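Local coordinates for protein transcriptional regulator, Crp/Fnr family (Eubacterium rectale ATCC 33656, PDB 3DV8) that probably regulates transcription as a dimer, joining a cyclic nucleotide-binding type domain, the presumed sensor, to a helix-turn-helix domain expected to bind DNA, at residues L69-D74 and A153-E158. Residues are numbered along the deposited sequence; the frame is centred on the assembly and turned at random.
Sequences LYRLFD and ASFLLE
R71 and E158 form a salt bridge that spans two domains, a small example of domains touching through long side chains rather than through their backbones. NH1 of R71 gives a weak hydrogen bond to OE2 of E158 at 3.3 Å, with an N-H...O angle of 157°. The carboxylate oxygen sits at the guanidinium edge, near its plane, yet the two flat groups are turned 78° apart, and OE2 alone is bonded to NH1 here, OE1 of E158 lying 4.0 Å from NH1 of R71. The stronger hold on the arginine is E98, which forms a salt bridge with NE; E159 adds a weak, long ion pair at NH2. Such acidic surroundings would probably favour the charged guanidinium. In Crp/Fnr terms, strand 66-72 is an outer strand of the beta-roll of the presumed sensor domain, and helix 148-163 belongs to the winged helix-turn-helix domain. Because the backbones stay far apart, with CA of R71 11.0 Å from CA of E158, extended chains on both residues bridge the distance. F155, its CG anti to the backbone N (chi1 173°), brings CE1 obliquely to 4.0 Å from NH2 of R71. The same ring also meets H178, while I162 touches R71 and F73.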
ATOM      1  N   LEU A  69       8.277   4.465  -3.647  1.00 53.71           N
ATOM      2  CA  LEU A  69       7.509   3.430  -2.975  1.00 54.79           C
ATOM      3  C   LEU A  69       8.472   2.376  -2.413  1.00 56.13           C
ATOM      4  O   LEU A  69       8.390   2.018  -1.240  1.00 57.52           O
ATOM      5  CB  LEU A  69       6.478   2.805  -3.917  1.00 54.70           C
ATOM      6  CG  LEU A  69       5.430   3.762  -4.507  1.00 54.68           C
ATOM      7  CD1 LEU A  69       4.433   2.968  -5.328  1.00 52.20           C
ATOM      8  CD2 LEU A  69       4.694   4.555  -3.436  1.00 53.21           C
ATOM      9  N   TYR A  70       9.378   1.892  -3.252  1.00 56.30           N
ATOM     10  CA  TYR A  70      10.379   0.900  -2.851  1.00 56.38           C
ATOM     11  C   TYR A  70      11.467   0.823  -3.905  1.00 56.85           C
ATOM     12  O   TYR A  70      11.319   1.367  -5.008  1.00 56.08           O
ATOM     13  CB  TYR A  70       9.735  -0.492  -2.678  1.00 56.99           C
ATOM     14  CG  TYR A  70       8.981  -0.972  -3.904  1.00 57.27           C
ATOM     15  CD1 TYR A  70       9.635  -1.677  -4.922  1.00 54.94           C
ATOM     16  CD2 TYR A  70       7.607  -0.704  -4.053  1.00 59.04           C
ATOM     17  CE1 TYR A  70       8.955  -2.096  -6.066  1.00 58.56           C
ATOM     18  CE2 TYR A  70       6.905  -1.129  -5.187  1.00 61.34           C
ATOM     19  CZ  TYR A  70       7.590  -1.819  -6.198  1.00 61.84           C
ATOM     20  OH  TYR A  70       6.916  -2.247  -7.318  1.00 61.42           O
ATOM     21  N   ARG A  71      12.543   0.129  -3.554  1.00 57.78           N
ATOM     22  CA  ARG A  71      13.662  -0.136  -4.452  1.00 58.90           C
ATOM     23  C   ARG A  71      13.830  -1.647  -4.641  1.00 58.92           C
ATOM     24  O   ARG A  71      13.566  -2.436  -3.725  1.00 58.21           O
ATOM     25  CB  ARG A  71      14.946   0.477  -3.906  1.00 58.88           C
ATOM     26  CG  ARG A  71      15.061   1.979  -4.119  1.00 59.13           C
ATOM     27  CD  ARG A  71      16.197   2.530  -3.267  1.00 60.03           C
ATOM     28  NE  ARG A  71      16.771   3.796  -3.728  1.00 59.67           N
ATOM     29  CZ  ARG A  71      17.642   4.536  -3.030  1.00 62.39           C
ATOM     30  NH1 ARG A  71      17.997   4.226  -1.780  1.00 66.08           N
ATOM     31  NH2 ARG A  71      18.130   5.646  -3.566  1.00 62.61           N
ATOM     32  N   LEU A  72      14.257  -2.022  -5.847  1.00 59.74           N
ATOM     33  CA  LEU A  72      14.555  -3.403  -6.216  1.00 60.08           C
ATOM     34  C   LEU A  72      16.063  -3.471  -6.514  1.00 60.34           C
ATOM     35  O   LEU A  72      16.595  -2.610  -7.224  1.00 59.57           O
ATOM     36  CB  LEU A  72      13.725  -3.818  -7.432  1.00 59.90           C
ATOM     37  CG  LEU A  72      12.196  -3.740  -7.321  1.00 58.69           C
ATOM     38  CD1 LEU A  72      11.595  -4.119  -8.657  1.00 56.96           C
ATOM     39  CD2 LEU A  72      11.643  -4.646  -6.216  1.00 57.06           C
ATOM     40  N   PHE A  73      16.734  -4.483  -5.954  1.00 61.20           N
ATOM     41  CA  PHE A  73      18.196  -4.703  -6.095  1.00 61.31           C
ATOM     42  C   PHE A  73      18.475  -6.029  -6.825  1.00 61.81           C
ATOM     43  O   PHE A  73      17.550  -6.617  -7.392  1.00 62.19           O
ATOM     44  CB  PHE A  73      18.832  -4.688  -4.699  1.00 60.36           C
ATOM     45  CG  PHE A  73      18.597  -3.416  -3.952  1.00 58.30           C
ATOM     46  CD1 PHE A  73      19.413  -2.303  -4.183  1.00 55.36           C
ATOM     47  CD2 PHE A  73      17.561  -3.320  -3.023  1.00 56.34           C
ATOM     48  CE1 PHE A  73      19.210  -1.105  -3.489  1.00 57.86           C
ATOM     49  CE2 PHE A  73      17.339  -2.126  -2.313  1.00 58.52           C
ATOM     50  CZ  PHE A  73      18.166  -1.013  -2.544  1.00 58.55           C
ATOM     51  N   ASP A  74      19.737  -6.481  -6.832  1.00 62.11           N
ATOM     52  CA  ASP A  74      20.139  -7.769  -7.448  1.00 62.48           C
ATOM     53  C   ASP A  74      19.266  -8.893  -6.883  1.00 62.72           C
ATOM     54  O   ASP A  74      19.034  -8.920  -5.682  1.00 62.58           O
ATOM     55  CB  ASP A  74      21.624  -8.109  -7.172  1.00 61.80           C
ATOM     56  CG  ASP A  74      22.606  -7.052  -7.704  1.00 59.81           C
ATOM     57  OD1 ASP A  74      22.183  -5.935  -8.065  1.00 58.59           O
ATOM     58  OD2 ASP A  74      23.819  -7.330  -7.757  1.00 58.49           O
ATOM     59  N   ALA A 153      17.238  11.580   7.943  1.00 57.98           N
ATOM     60  CA  ALA A 153      18.237  10.785   8.680  1.00 57.64           C
ATOM     61  C   ALA A 153      18.222   9.310   8.240  1.00 57.93           C
ATOM     62  O   ALA A 153      19.273   8.707   7.989  1.00 59.08           O
ATOM     63  CB  ALA A 153      17.984  10.874  10.166  1.00 57.17           C
ATOM     64  N   SER A 154      17.024   8.755   8.124  1.00 57.72           N
ATOM     65  CA  SER A 154      16.829   7.369   7.684  1.00 58.22           C
ATOM     66  C   SER A 154      17.294   7.127   6.240  1.00 57.74           C
ATOM     67  O   SER A 154      17.895   6.090   5.945  1.00 58.06           O
ATOM     68  CB  SER A 154      15.349   6.988   7.818  1.00 58.64           C
ATOM     69  OG  SER A 154      15.164   5.620   7.544  1.00 61.77           O
ATOM     70  N   PHE A 155      17.004   8.080   5.352  1.00 57.58           N
ATOM     71  CA  PHE A 155      17.415   7.991   3.951  1.00 57.60           C
ATOM     72  C   PHE A 155      18.942   8.073   3.805  1.00 58.09           C
ATOM     73  O   PHE A 155      19.534   7.275   3.058  1.00 58.46           O
ATOM     74  CB  PHE A 155      16.734   9.057   3.087  1.00 57.34           C
ATOM     75  CG  PHE A 155      17.258   9.101   1.690  1.00 57.27           C
ATOM     76  CD1 PHE A 155      16.763   8.225   0.730  1.00 59.21           C
ATOM     77  CD2 PHE A 155      18.311   9.974   1.344  1.00 59.16           C
ATOM     78  CE1 PHE A 155      17.284   8.219  -0.574  1.00 60.51           C
ATOM     79  CE2 PHE A 155      18.846   9.985   0.044  1.00 59.12           C
ATOM     80  CZ  PHE A 155      18.319   9.121  -0.926  1.00 59.88           C
ATOM     81  N   LEU A 156      19.564   9.042   4.481  1.00 58.12           N
ATOM     82  CA  LEU A 156      21.031   9.202   4.436  1.00 58.66           C
ATOM     83  C   LEU A 156      21.764   7.924   4.869  1.00 58.94           C
ATOM     84  O   LEU A 156      22.766   7.565   4.260  1.00 58.15           O
ATOM     85  CB  LEU A 156      21.498  10.414   5.252  1.00 58.14           C
ATOM     86  CG  LEU A 156      21.055  11.810   4.780  1.00 56.60           C
ATOM     87  CD1 LEU A 156      21.564  12.880   5.762  1.00 53.09           C
ATOM     88  CD2 LEU A 156      21.495  12.125   3.341  1.00 50.54           C
ATOM     89  N   LEU A 157      21.232   7.235   5.886  1.00 60.42           N
ATOM     90  CA  LEU A 157      21.765   5.935   6.341  1.00 60.93           C
ATOM     91  C   LEU A 157      21.535   4.808   5.302  1.00 61.52           C
ATOM     92  O   LEU A 157      22.378   3.915   5.161  1.00 60.93           O
ATOM     93  CB  LEU A 157      21.181   5.551   7.712  1.00 61.04           C
ATOM     94  CG  LEU A 157      21.615   6.450   8.881  1.00 60.85           C
ATOM     95  CD1 LEU A 157      20.705   6.291  10.070  1.00 57.81           C
ATOM     96  CD2 LEU A 157      23.073   6.194   9.269  1.00 58.64           C
ATOM     97  N   GLU A 158      20.415   4.850   4.577  1.00 62.77           N
ATOM     98  CA  GLU A 158      20.154   3.860   3.529  1.00 63.32           C
ATOM     99  C   GLU A 158      21.107   4.049   2.359  1.00 63.55           C
ATOM    100  O   GLU A 158      21.744   3.075   1.946  1.00 64.68           O
ATOM    101  CB  GLU A 158      18.715   3.915   3.002  1.00 64.02           C
ATOM    102  CG  GLU A 158      18.346   2.732   2.055  1.00 64.13           C
ATOM    103  CD  GLU A 158      16.997   2.893   1.353  1.00 65.42           C
ATOM    104  OE1 GLU A 158      16.190   3.770   1.723  1.00 71.78           O
ATOM    105  OE2 GLU A 158      16.745   2.116   0.416  1.00 72.43           O
TER